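Local atomic coordinates of similar to yteR (Bacilus subtilis) (Clostridium acetobutylicum, PDB entry 4WU0), a protein that probably hydrolyses unsaturated rhamnogalacturonan fragments of pectin, as a glycoside hydrolase of family GH105 related to YteR. Residues 129-134 and 201-207; 197-201 and 316-320; 33-39 and 352-356; 15-19 and 343-348. All coordinates share one frame; numbering follows the deposited sequence.

Contact 1: residues 129-134 and 201-207; sequences LDGLYM and AMGWYVM
W204 lies between the side chains of D130, Y133 and M134, projecting from helix 199-215 onto helix 129-146. The two helix segments run in nearly the same direction, 34° apart, with their axes 7.4 Å from each other at closest approach. Traced outward, W204 CB first meets the backbone, 3.8 Å from D130 CA. The pyrrole side of the indole then lies beside D130: CD1 comes to 3.3 Å from D130 CG, and NE1 lies 3.2 Å from D130 OD2, with the carboxylate and indole planes 42° apart. At the benzo side, CE3 is 3.5 Å from Y133 CD2, and CZ3 meets the same atom; those two rings are nearly parallel but slid apart, so they hardly overlap. M134 supplies a methyl group to the indole face in a CH-pi contact, CE standing 3.6 Å from the centroid of the six-membered ring and 11° off its normal, with CZ2 the nearest ring atom. The bend of the M134 chain at chi2 turns CE back over that face, while SD stays farther above it, a more distant Met-aromatic contact. L129 fills the start of the interface, CD1 packing on A201 CB at 4.0 Å and CD2 against the Y205 ring, whose edge L132 CG meets. The Y205 hydroxyl bonds to F159 O beyond these helices. The interface is thus aliphatic and aromatic for most of its length, with a buried carboxylate at one end, where D130 OD1 has a weak bond from H176.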
loop_
_atom_site.group_PDB
_atom_site.type_symbol
_atom_site.label_atom_id
_atom_site.label_comp_id
_atom_site.label_asym_id
_atom_site.label_seq_id
_atom_site.Cartn_x
_atom_site.Cartn_y
_atom_site.Cartn_z
ATOM N N LEU A 129 0.776 1.534 -10.060
ATOM C CA LEU A 129 0.097 2.156 -8.918
ATOM C C LEU A 129 0.802 1.804 -7.609
ATOM O O LEU A 129 0.893 2.659 -6.708
ATOM C CB LEU A 129 -1.372 1.721 -8.833
ATOM C CG LEU A 129 -2.331 2.234 -9.909
ATOM C CD1 LEU A 129 -3.728 1.765 -9.668
ATOM C CD2 LEU A 129 -2.273 3.757 -9.974
ATOM N N ASP A 130 1.257 0.554 -7.479
ATOM C CA ASP A 130 1.941 0.106 -6.272
ATOM C C ASP A 130 3.003 1.111 -5.832
ATOM O O ASP A 130 3.165 1.356 -4.641
ATOM C CB ASP A 130 2.667 -1.258 -6.453
ATOM C CG ASP A 130 1.844 -2.326 -7.144
ATOM O OD1 ASP A 130 1.158 -2.036 -8.122
ATOM O OD2 ASP A 130 1.918 -3.501 -6.709
ATOM N N GLY A 131 3.766 1.654 -6.786
ATOM C CA GLY A 131 4.889 2.519 -6.488
ATOM C C GLY A 131 4.556 3.824 -5.806
ATOM O O GLY A 131 5.391 4.399 -5.117
ATOM N N LEU A 132 3.345 4.332 -6.031
ATOM C CA LEU A 132 2.930 5.555 -5.377
ATOM C C LEU A 132 2.885 5.386 -3.875
ATOM O O LEU A 132 3.126 6.334 -3.141
ATOM C CB LEU A 132 1.569 6.021 -5.902
ATOM C CG LEU A 132 1.629 6.831 -7.200
ATOM C CD1 LEU A 132 2.301 8.171 -6.961
ATOM C CD2 LEU A 132 2.321 6.060 -8.319
ATOM N N TYR A 133 2.579 4.179 -3.411
ATOM C CA TYR A 133 2.549 3.899 -1.980
ATOM C C TYR A 133 3.963 3.690 -1.459
ATOM O O TYR A 133 4.304 4.185 -0.384
ATOM C CB TYR A 133 1.733 2.639 -1.686
ATOM C CG TYR A 133 1.594 2.359 -0.211
ATOM C CD1 TYR A 133 0.756 3.124 0.576
ATOM C CD2 TYR A 133 2.312 1.347 0.398
ATOM C CE1 TYR A 133 0.631 2.864 1.906
ATOM C CE2 TYR A 133 2.188 1.080 1.735
ATOM C CZ TYR A 133 1.341 1.830 2.490
ATOM O OH TYR A 133 1.192 1.554 3.840
ATOM N N MET A 134 4.792 2.967 -2.219
ATOM C CA MET A 134 6.136 2.622 -1.738
ATOM C C MET A 134 7.081 3.815 -1.714
ATOM O O MET A 134 7.966 3.913 -0.850
ATOM C CB MET A 134 6.780 1.550 -2.615
ATOM C CG MET A 134 5.873 0.388 -2.978
ATOM S SD MET A 134 5.219 -0.455 -1.552
ATOM C CE MET A 134 4.047 -1.552 -2.383
ATOM N N ALA A 201 -3.796 -3.042 -6.483
ATOM C CA ALA A 201 -3.208 -1.837 -7.074
ATOM C C ALA A 201 -4.034 -0.604 -6.754
ATOM O O ALA A 201 -3.486 0.447 -6.355
ATOM C CB ALA A 201 -3.043 -2.002 -8.537
ATOM N N MET A 202 -5.351 -0.689 -6.914
ATOM C CA MET A 202 -6.183 0.416 -6.462
ATOM C C MET A 202 -6.039 0.646 -4.970
ATOM O O MET A 202 -6.039 1.777 -4.522
ATOM C CB MET A 202 -7.654 0.195 -6.805
ATOM C CG MET A 202 -8.016 0.536 -8.231
ATOM S SD MET A 202 -7.837 2.294 -8.640
ATOM C CE MET A 202 -9.077 3.094 -7.610
ATOM N N GLY A 203 -5.935 -0.424 -4.189
ATOM C CA GLY A 203 -5.713 -0.302 -2.755
ATOM C C GLY A 203 -4.445 0.489 -2.438
ATOM O O GLY A 203 -4.454 1.365 -1.582
ATOM N N TRP A 204 -3.342 0.183 -3.118
ATOM C CA TRP A 204 -2.111 0.930 -2.909
ATOM C C TRP A 204 -2.331 2.418 -3.144
ATOM O O TRP A 204 -1.884 3.256 -2.371
ATOM C CB TRP A 204 -1.015 0.475 -3.861
ATOM C CG TRP A 204 -0.410 -0.917 -3.610
ATOM C CD1 TRP A 204 -0.200 -1.890 -4.552
ATOM C CD2 TRP A 204 0.103 -1.455 -2.376
ATOM N NE1 TRP A 204 0.404 -2.976 -3.988
ATOM C CE2 TRP A 204 0.585 -2.744 -2.654
ATOM C CE3 TRP A 204 0.200 -0.977 -1.066
ATOM C CZ2 TRP A 204 1.136 -3.561 -1.681
ATOM C CZ3 TRP A 204 0.763 -1.791 -0.108
ATOM C CH2 TRP A 204 1.229 -3.065 -0.421
ATOM N N TYR A 205 -3.012 2.738 -4.240
ATOM C CA TYR A 205 -3.167 4.132 -4.623
ATOM C C TYR A 205 -4.050 4.887 -3.626
ATOM O O TYR A 205 -3.733 6.027 -3.258
ATOM C CB TYR A 205 -3.719 4.265 -6.044
ATOM C CG TYR A 205 -3.646 5.664 -6.606
ATOM C CD1 TYR A 205 -2.432 6.257 -6.908
ATOM C CD2 TYR A 205 -4.798 6.379 -6.868
ATOM C CE1 TYR A 205 -2.362 7.557 -7.431
ATOM C CE2 TYR A 205 -4.736 7.658 -7.413
ATOM C CZ TYR A 205 -3.520 8.235 -7.679
ATOM O OH TYR A 205 -3.463 9.503 -8.179
ATOM N N VAL A 206 -5.158 4.287 -3.187
ATOM C CA VAL A 206 -5.985 4.991 -2.197
ATOM C C VAL A 206 -5.325 5.108 -0.818
ATOM O O VAL A 206 -5.453 6.139 -0.151
ATOM C CB VAL A 206 -7.448 4.478 -2.108
ATOM C CG1 VAL A 206 -8.154 4.717 -3.424
ATOM C CG2 VAL A 206 -7.531 3.022 -1.723
ATOM N N MET A 207 -4.580 4.092 -0.394
ATOM C CA MET A 207 -3.800 4.241 0.828
ATOM C C MET A 207 -2.764 5.341 0.674
ATOM O O MET A 207 -2.564 6.143 1.595
ATOM C CB MET A 207 -3.068 2.977 1.209
ATOM C CG MET A 207 -2.436 3.097 2.531
ATOM S SD MET A 207 -1.743 1.525 2.995
ATOM C CE MET A 207 -3.210 0.629 2.918
#

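Contact 2: residues 197-201 and 316-320; sequences FWGRA and ICYVA
R200, in the first turn of helix 199-215, and W198, at the N-cap position before it, reach across to the end of strand 311-317 and the loop that follows, with backbones well apart: R200 and C317 CA atoms are 8.4 Å from each other. The gap is bridged by the arginine. Its NH2 donates to C317 O at 2.7 Å, in the carbonyl plane and on a lone pair, with an N-H...O angle of 155°; NH1 adds a weak bond to the same oxygen, making a fork. On its other side NH1 gives a proton to a water, 3.0 Å away, which also accepts from A320 N. A bend at chi3 (71°) brings the guanidinium to the edge of the W198 indole, with CZ2 3.4 Å above the guanidinium plane, toward its rim. The indole is held between two layers: R200 CB covers one face, and A320 CB sits on the opposite one, 3.8 Å from the six-membered-ring centroid. C317 SG approaches the same indole obliquely, 4.2 Å from CZ2. Farther out, S265 at the start of helix 264-279 also bonds R200 NH2, the rings of H176 and Y335 meet W198, and I316 pairs with V341 in the three-stranded antiparallel sheet, which places the start of helix 199-215 against that sheet.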
loop_
_atom_site.group_PDB
_atom_site.type_symbol
_atom_site.label_atom_id
_atom_site.label_comp_id
_atom_site.label_asym_id
_atom_site.label_seq_id
_atom_site.Cartn_x
_atom_site.Cartn_y
_atom_site.Cartn_z
ATOM N N PHE A 197 -8.148 -3.606 -13.997
ATOM C CA PHE A 197 -8.182 -2.973 -12.685
ATOM C C PHE A 197 -7.977 -4.051 -11.629
ATOM O O PHE A 197 -8.859 -4.867 -11.364
ATOM C CB PHE A 197 -9.515 -2.258 -12.459
ATOM C CG PHE A 197 -9.916 -1.348 -13.582
ATOM C CD1 PHE A 197 -9.129 -0.254 -13.933
ATOM C CD2 PHE A 197 -11.093 -1.577 -14.269
ATOM C CE1 PHE A 197 -9.530 0.568 -14.971
ATOM C CE2 PHE A 197 -11.498 -0.776 -15.309
ATOM C CZ PHE A 197 -10.715 0.303 -15.665
ATOM N N TRP A 198 -6.787 -4.051 -11.052
ATOM C CA TRP A 198 -6.409 -5.008 -10.017
ATOM C C TRP A 198 -6.715 -4.422 -8.654
ATOM O O TRP A 198 -6.351 -3.283 -8.364
ATOM C CB TRP A 198 -4.917 -5.322 -10.138
ATOM C CG TRP A 198 -4.418 -6.330 -9.159
ATOM C CD1 TRP A 198 -5.070 -7.429 -8.700
ATOM C CD2 TRP A 198 -3.146 -6.313 -8.495
ATOM N NE1 TRP A 198 -4.274 -8.107 -7.801
ATOM C CE2 TRP A 198 -3.091 -7.436 -7.663
ATOM C CE3 TRP A 198 -2.050 -5.448 -8.531
ATOM C CZ2 TRP A 198 -1.979 -7.721 -6.867
ATOM C CZ3 TRP A 198 -0.961 -5.734 -7.749
ATOM C CH2 TRP A 198 -0.931 -6.865 -6.930
ATOM N N GLY A 199 -7.402 -5.199 -7.826
ATOM C CA GLY A 199 -7.819 -4.749 -6.513
ATOM C C GLY A 199 -6.706 -4.160 -5.669
ATOM O O GLY A 199 -6.816 -3.044 -5.146
ATOM N N ARG A 200 -5.625 -4.913 -5.505
ATOM C CA ARG A 200 -4.564 -4.432 -4.629
ATOM C C ARG A 200 -3.897 -3.161 -5.176
ATOM O O ARG A 200 -3.519 -2.289 -4.400
ATOM C CB ARG A 200 -3.524 -5.520 -4.345
ATOM C CG ARG A 200 -2.346 -4.969 -3.546
ATOM C CD ARG A 200 -1.575 -5.975 -2.704
ATOM N NE ARG A 200 -0.762 -6.915 -3.475
ATOM C CZ ARG A 200 -0.907 -8.235 -3.468
ATOM N NH1 ARG A 200 -0.069 -8.980 -4.164
ATOM N NH2 ARG A 200 -1.839 -8.828 -2.734
ATOM N N ALA A 201 -3.796 -3.042 -6.483
ATOM C CA ALA A 201 -3.208 -1.837 -7.074
ATOM C C ALA A 201 -4.034 -0.604 -6.754
ATOM O O ALA A 201 -3.486 0.447 -6.355
ATOM C CB ALA A 201 -3.043 -2.002 -8.537
ATOM N N ILE A 316 -5.665 -14.016 0.118
ATOM C CA ILE A 316 -4.770 -12.927 -0.253
ATOM C C ILE A 316 -4.014 -13.292 -1.529
ATOM O O ILE A 316 -3.410 -14.340 -1.623
ATOM C CB ILE A 316 -3.760 -12.654 0.869
ATOM C CG1 ILE A 316 -4.470 -12.367 2.201
ATOM C CG2 ILE A 316 -2.820 -11.547 0.464
ATOM C CD1 ILE A 316 -3.575 -12.605 3.383
ATOM N N CYS A 317 -4.044 -12.410 -2.516
ATOM C CA CYS A 317 -3.251 -12.650 -3.723
ATOM C C CYS A 317 -1.780 -12.538 -3.345
ATOM O O CYS A 317 -1.351 -11.490 -2.894
ATOM C CB CYS A 317 -3.588 -11.616 -4.796
ATOM S SG CYS A 317 -2.494 -11.800 -6.247
ATOM N N TYR A 318 -0.996 -13.586 -3.533
ATOM C CA TYR A 318 0.375 -13.567 -3.038
ATOM C C TYR A 318 1.245 -12.493 -3.731
ATOM O O TYR A 318 2.051 -11.811 -3.080
ATOM C CB TYR A 318 1.018 -14.950 -3.162
ATOM C CG TYR A 318 2.481 -14.979 -2.783
ATOM C CD1 TYR A 318 2.905 -14.620 -1.502
ATOM C CD2 TYR A 318 3.444 -15.338 -3.711
ATOM C CE1 TYR A 318 4.244 -14.634 -1.173
ATOM C CE2 TYR A 318 4.778 -15.361 -3.383
ATOM C CZ TYR A 318 5.173 -15.007 -2.115
ATOM O OH TYR A 318 6.517 -15.026 -1.794
ATOM N N VAL A 319 1.104 -12.398 -5.047
ATOM C CA VAL A 319 1.944 -11.537 -5.874
ATOM C C VAL A 319 1.260 -11.341 -7.219
ATOM O O VAL A 319 0.600 -12.235 -7.731
ATOM C CB VAL A 319 3.362 -12.144 -6.084
ATOM C CG1 VAL A 319 3.291 -13.469 -6.852
ATOM C CG2 VAL A 319 4.289 -11.157 -6.798
ATOM N N ALA A 320 1.397 -10.153 -7.774
ATOM C CA ALA A 320 1.056 -9.906 -9.170
ATOM C C ALA A 320 1.939 -8.776 -9.669
ATOM O O ALA A 320 2.384 -7.922 -8.888
ATOM C CB ALA A 320 -0.385 -9.533 -9.339
HETATM O O HOH W 1 2.435 -8.183 -5.614
#

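Contact 3: residues 33-39 and 352-356; sequences GIAKVYE and LLASY
Y356 OH lies 2.7 Å from E39 OE1 across the solvent-facing end of this helix pair, a weak bond that is not settled, since the hydroxyl proton has another acceptor within reach. The carboxylate stands at 73° to the phenol ring. Its OE2 receives a 3.1 Å salt bridge from K36 NZ, one turn earlier on the same helix, on its syn side and 22° out of the carboxylate plane. The glutamate chain is extended, CG anti to the backbone N, which carries the carboxylate out to the hydroxyl. The aliphatic part of K36 crosses Y356 at about a right angle, CB 3.6 Å from CD1; CE also lies over one ring face, but its closeness there is doubtful. The K36 chain bends at chi2 and chi3, bringing the ammonium back toward E39. Deeper in, G33 lets the helices close up: its CA touches L352 CB and L353 CD2, each at 3.8 Å, while I34 CG1 meets L352 CD1 at 4.0 Å. M8 and I12 of helix 4-14 pack on L352, and Y272 on L353. Segments 33-39 and 352-356, 33° apart in direction, thereby join the two ends of the chain, as in the closed (alpha/alpha)6 barrel expected for this six-hairpin clan.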
loop_
_atom_site.group_PDB
_atom_site.type_symbol
_atom_site.label_atom_id
_atom_site.label_comp_id
_atom_site.label_asym_id
_atom_site.label_seq_id
_atom_site.Cartn_x
_atom_site.Cartn_y
_atom_site.Cartn_z
ATOM N N GLY A 33 1.366 -1.635 10.801
ATOM C CA GLY A 33 0.133 -2.026 11.463
ATOM C C GLY A 33 0.361 -2.372 12.926
ATOM O O GLY A 33 -0.406 -1.982 13.806
ATOM N N ILE A 34 1.422 -3.113 13.203
ATOM C CA ILE A 34 1.747 -3.477 14.580
ATOM C C ILE A 34 2.075 -2.218 15.400
ATOM O O ILE A 34 1.792 -2.138 16.589
ATOM C CB ILE A 34 2.860 -4.547 14.631
ATOM C CG1 ILE A 34 2.317 -5.855 14.033
ATOM C CG2 ILE A 34 3.319 -4.777 16.072
ATOM C CD1 ILE A 34 3.340 -6.949 13.868
ATOM N N ALA A 35 2.655 -1.216 14.754
ATOM C CA ALA A 35 2.977 0.018 15.451
ATOM C C ALA A 35 1.719 0.729 15.945
ATOM O O ALA A 35 1.756 1.389 16.981
ATOM C CB ALA A 35 3.814 0.938 14.589
ATOM N N LYS A 36 0.599 0.585 15.232
ATOM C CA LYS A 36 -0.656 1.167 15.710
ATOM C C LYS A 36 -1.164 0.447 16.965
ATOM O O LYS A 36 -1.763 1.062 17.847
ATOM C CB LYS A 36 -1.734 1.142 14.629
ATOM C CG LYS A 36 -1.399 1.911 13.353
ATOM C CD LYS A 36 -0.879 3.319 13.566
ATOM C CE LYS A 36 -1.974 4.333 13.781
ATOM N NZ LYS A 36 -1.447 5.737 13.713
ATOM N N VAL A 37 -0.911 -0.854 17.044
ATOM C CA VAL A 37 -1.291 -1.620 18.219
ATOM C C VAL A 37 -0.437 -1.202 19.414
ATOM O O VAL A 37 -0.951 -1.052 20.516
ATOM C CB VAL A 37 -1.192 -3.126 17.947
ATOM C CG1 VAL A 37 -1.466 -3.930 19.203
ATOM C CG2 VAL A 37 -2.152 -3.485 16.846
ATOM N N TYR A 38 0.854 -0.955 19.180
ATOM C CA TYR A 38 1.718 -0.379 20.204
ATOM C C TYR A 38 1.171 0.966 20.684
ATOM O O TYR A 38 1.090 1.226 21.889
ATOM C CB TYR A 38 3.155 -0.204 19.687
ATOM C CG TYR A 38 4.030 0.491 20.685
ATOM C CD1 TYR A 38 4.212 -0.031 21.959
ATOM C CD2 TYR A 38 4.673 1.678 20.364
ATOM C CE1 TYR A 38 5.011 0.624 22.895
ATOM C CE2 TYR A 38 5.468 2.327 21.284
ATOM C CZ TYR A 38 5.632 1.798 22.545
ATOM O OH TYR A 38 6.452 2.457 23.437
ATOM N N GLU A 39 0.766 1.807 19.741
ATOM C CA GLU A 39 0.268 3.145 20.054
ATOM C C GLU A 39 -0.904 3.101 21.023
ATOM O O GLU A 39 -0.928 3.854 22.005
ATOM C CB GLU A 39 -0.161 3.847 18.760
ATOM C CG GLU A 39 -0.741 5.250 18.912
ATOM C CD GLU A 39 -1.104 5.854 17.559
ATOM O OE1 GLU A 39 -2.181 6.479 17.441
ATOM O OE2 GLU A 39 -0.312 5.683 16.606
ATOM N N LEU A 352 -4.584 -5.024 9.673
ATOM C CA LEU A 352 -4.287 -4.375 10.940
ATOM C C LEU A 352 -4.639 -2.899 10.911
ATOM O O LEU A 352 -5.207 -2.366 11.867
ATOM C CB LEU A 352 -2.794 -4.486 11.234
ATOM C CG LEU A 352 -2.261 -5.851 11.649
ATOM C CD1 LEU A 352 -0.739 -5.883 11.508
ATOM C CD2 LEU A 352 -2.677 -6.111 13.092
ATOM N N LEU A 353 -4.256 -2.226 9.820
ATOM C CA LEU A 353 -4.501 -0.792 9.688
ATOM C C LEU A 353 -5.988 -0.464 9.599
ATOM O O LEU A 353 -6.458 0.491 10.230
ATOM C CB LEU A 353 -3.745 -0.221 8.470
ATOM C CG LEU A 353 -2.224 -0.293 8.605
ATOM C CD1 LEU A 353 -1.535 -0.000 7.262
ATOM C CD2 LEU A 353 -1.730 0.704 9.653
ATOM N N ALA A 354 -6.729 -1.242 8.811
ATOM C CA ALA A 354 -8.176 -1.067 8.743
ATOM C C ALA A 354 -8.802 -1.285 10.106
ATOM O O ALA A 354 -9.720 -0.565 10.492
ATOM C CB ALA A 354 -8.771 -2.042 7.719
ATOM N N SER A 355 -8.338 -2.303 10.823
ATOM C CA SER A 355 -8.884 -2.603 12.144
ATOM C C SER A 355 -8.656 -1.440 13.100
ATOM O O SER A 355 -9.550 -1.056 13.846
ATOM C CB SER A 355 -8.223 -3.851 12.719
ATOM O OG SER A 355 -8.481 -4.977 11.904
ATOM N N TYR A 356 -7.454 -0.874 13.075
ATOM C CA TYR A 356 -7.156 0.260 13.931
ATOM C C TYR A 356 -8.116 1.411 13.619
ATOM O O TYR A 356 -8.659 2.030 14.533
ATOM C CB TYR A 356 -5.699 0.693 13.754
ATOM C CG TYR A 356 -5.353 1.978 14.465
ATOM C CD1 TYR A 356 -5.071 1.986 15.817
ATOM C CD2 TYR A 356 -5.334 3.184 13.779
ATOM C CE1 TYR A 356 -4.770 3.168 16.482
ATOM C CE2 TYR A 356 -5.040 4.378 14.440
ATOM C CZ TYR A 356 -4.753 4.353 15.785
ATOM O OH TYR A 356 -4.451 5.524 16.446
#

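Contact 4: residues 15-19 and 343-348; sequences KNITL and NEPKGL
This is a largely apolar contact between the loop joining helices 4-14 and 25-41 and the residues that start the last helix, 345-360. I17 is at its centre. Its CD1 lies 3.8 Å from N343 CB, while CG2 reaches both P345 CG and, at 4.0 Å, L348 CD1; with CG2 anti to the backbone N and CG1 beside it (chi1 -59°), the two branches spread over different partners. L19 crosses P345 obliquely, CD2 3.6 Å from CG. At the rim the methylene chain of K15 crosses N343 at about a right angle, CD 3.8 Å from ND2; the ammonium goes on to T306, and the N343 amide is held by L313 and N312. No hydrogen bond joins the two segments. Polar groups instead define the helix start: E344, the N-cap, accepts K346 N at 3.0 Å through OE2, and K346 NZ forms a 2.8 Å salt bridge to the same oxygen from the opposite face of the carboxylate. E344 O accepts from G347 N and L348 N. The chemistry divides accordingly: E344 caps the helix start, K346 NZ has a second partner in Y318 O, and the fit to the loop rests on branched aliphatic groups and a proline.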
loop_
_atom_site.group_PDB
_atom_site.type_symbol
_atom_site.label_atom_id
_atom_site.label_comp_id
_atom_site.label_asym_id
_atom_site.label_seq_id
_atom_site.Cartn_x
_atom_site.Cartn_y
_atom_site.Cartn_z
ATOM N N LYS A 15 2.311 -16.922 15.496
ATOM C CA LYS A 15 2.433 -17.831 14.361
ATOM C C LYS A 15 3.803 -17.670 13.691
ATOM O O LYS A 15 4.132 -18.384 12.747
ATOM C CB LYS A 15 1.296 -17.593 13.357
ATOM C CG LYS A 15 -0.099 -18.012 13.874
ATOM C CD LYS A 15 -1.221 -17.549 12.921
ATOM C CE LYS A 15 -2.615 -17.750 13.490
ATOM N NZ LYS A 15 -3.007 -19.170 13.574
ATOM N N ASN A 16 4.585 -16.725 14.204
ATOM C CA ASN A 16 5.920 -16.397 13.679
ATOM C C ASN A 16 5.953 -16.217 12.166
ATOM O O ASN A 16 6.764 -16.811 11.460
ATOM C CB ASN A 16 6.961 -17.431 14.128
ATOM C CG ASN A 16 8.376 -16.883 14.078
ATOM O OD1 ASN A 16 8.600 -15.676 14.259
ATOM N ND2 ASN A 16 9.340 -17.759 13.806
ATOM N N ILE A 17 5.047 -15.393 11.677
ATOM C CA ILE A 17 4.985 -15.075 10.258
ATOM C C ILE A 17 6.322 -14.479 9.831
ATOM O O ILE A 17 6.882 -13.631 10.518
ATOM C CB ILE A 17 3.848 -14.070 10.004
ATOM C CG1 ILE A 17 2.500 -14.647 10.457
ATOM C CG2 ILE A 17 3.782 -13.671 8.551
ATOM C CD1 ILE A 17 2.124 -15.946 9.832
ATOM N N THR A 18 6.831 -14.947 8.699
ATOM C CA THR A 18 8.125 -14.507 8.197
ATOM C C THR A 18 8.083 -13.044 7.759
ATOM O O THR A 18 7.303 -12.660 6.881
ATOM C CB THR A 18 8.572 -15.361 7.005
ATOM O OG1 THR A 18 8.545 -16.753 7.349
ATOM C CG2 THR A 18 9.976 -14.996 6.571
ATOM N N LEU A 19 8.947 -12.237 8.368
ATOM C CA LEU A 19 9.072 -10.831 8.033
ATOM C C LEU A 19 10.527 -10.435 7.831
ATOM O O LEU A 19 10.845 -9.245 7.808
ATOM C CB LEU A 19 8.470 -9.969 9.155
ATOM C CG LEU A 19 7.003 -10.228 9.502
ATOM C CD1 LEU A 19 6.604 -9.501 10.774
ATOM C CD2 LEU A 19 6.088 -9.802 8.336
ATOM N N ASN A 343 -2.355 -15.536 5.632
ATOM C CA ASN A 343 -1.341 -14.991 6.525
ATOM C C ASN A 343 -0.122 -14.432 5.804
ATOM O O ASN A 343 1.003 -14.598 6.241
ATOM C CB ASN A 343 -0.973 -16.002 7.603
ATOM C CG ASN A 343 -2.137 -16.300 8.512
ATOM O OD1 ASN A 343 -3.087 -15.511 8.587
ATOM N ND2 ASN A 343 -2.084 -17.425 9.193
ATOM N N GLU A 344 -0.398 -13.753 4.702
ATOM C CA GLU A 344 0.597 -13.070 3.898
ATOM C C GLU A 344 0.629 -11.596 4.288
ATOM O O GLU A 344 -0.398 -10.930 4.290
ATOM C CB GLU A 344 0.247 -13.255 2.417
ATOM C CG GLU A 344 0.795 -12.230 1.447
ATOM C CD GLU A 344 2.286 -12.115 1.498
ATOM O OE1 GLU A 344 2.965 -13.151 1.690
ATOM O OE2 GLU A 344 2.776 -10.973 1.344
ATOM N N PRO A 345 1.823 -11.076 4.599
ATOM C CA PRO A 345 1.961 -9.681 5.004
ATOM C C PRO A 345 1.327 -8.615 4.105
ATOM O O PRO A 345 0.896 -7.582 4.627
ATOM C CB PRO A 345 3.476 -9.521 5.119
ATOM C CG PRO A 345 3.923 -10.855 5.596
ATOM C CD PRO A 345 3.085 -11.815 4.810
ATOM N N LYS A 346 1.248 -8.841 2.798
ATOM C CA LYS A 346 0.597 -7.875 1.921
ATOM C C LYS A 346 -0.889 -7.697 2.279
ATOM O O LYS A 346 -1.461 -6.637 2.033
ATOM C CB LYS A 346 0.740 -8.286 0.465
ATOM C CG LYS A 346 2.162 -8.237 -0.068
ATOM C CD LYS A 346 2.244 -8.833 -1.464
ATOM C CE LYS A 346 3.629 -9.363 -1.791
ATOM N NZ LYS A 346 3.815 -10.716 -1.264
ATOM N N GLY A 347 -1.490 -8.715 2.894
ATOM C CA GLY A 347 -2.844 -8.605 3.428
ATOM C C GLY A 347 -2.900 -8.273 4.917
ATOM O O GLY A 347 -3.765 -7.522 5.360
ATOM N N LEU A 348 -1.977 -8.847 5.692
ATOM C CA LEU A 348 -1.999 -8.665 7.142
ATOM C C LEU A 348 -1.852 -7.207 7.537
ATOM O O LEU A 348 -2.539 -6.720 8.422
ATOM C CB LEU A 348 -0.890 -9.484 7.817
ATOM C CG LEU A 348 -1.018 -10.995 7.727
ATOM C CD1 LEU A 348 0.289 -11.686 8.091
ATOM C CD2 LEU A 348 -2.110 -11.497 8.622
#

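In the fold
From the N terminus, the loop after helix 4-14 enters contact 4 and helix 25-41 enters contact 3; both are completed by helix 345-360 and the residues just before it, so they close loops of more than 300 residues and tie the two ends of the chain together. Their segments alternate, so the two loops cross. Contacts 1 and 2 fall within both spans. Contact 1 joins helices 129-146 and 199-215, and contact 2 takes the start of the latter to strand 311-317; these also cross, sharing A201, and D130 OD2 packs on W198. Contact 2 meets contact 4 where K346 NZ reaches Y318 O, while contacts 1 and 3 do not touch, their centres about 19 Å apart.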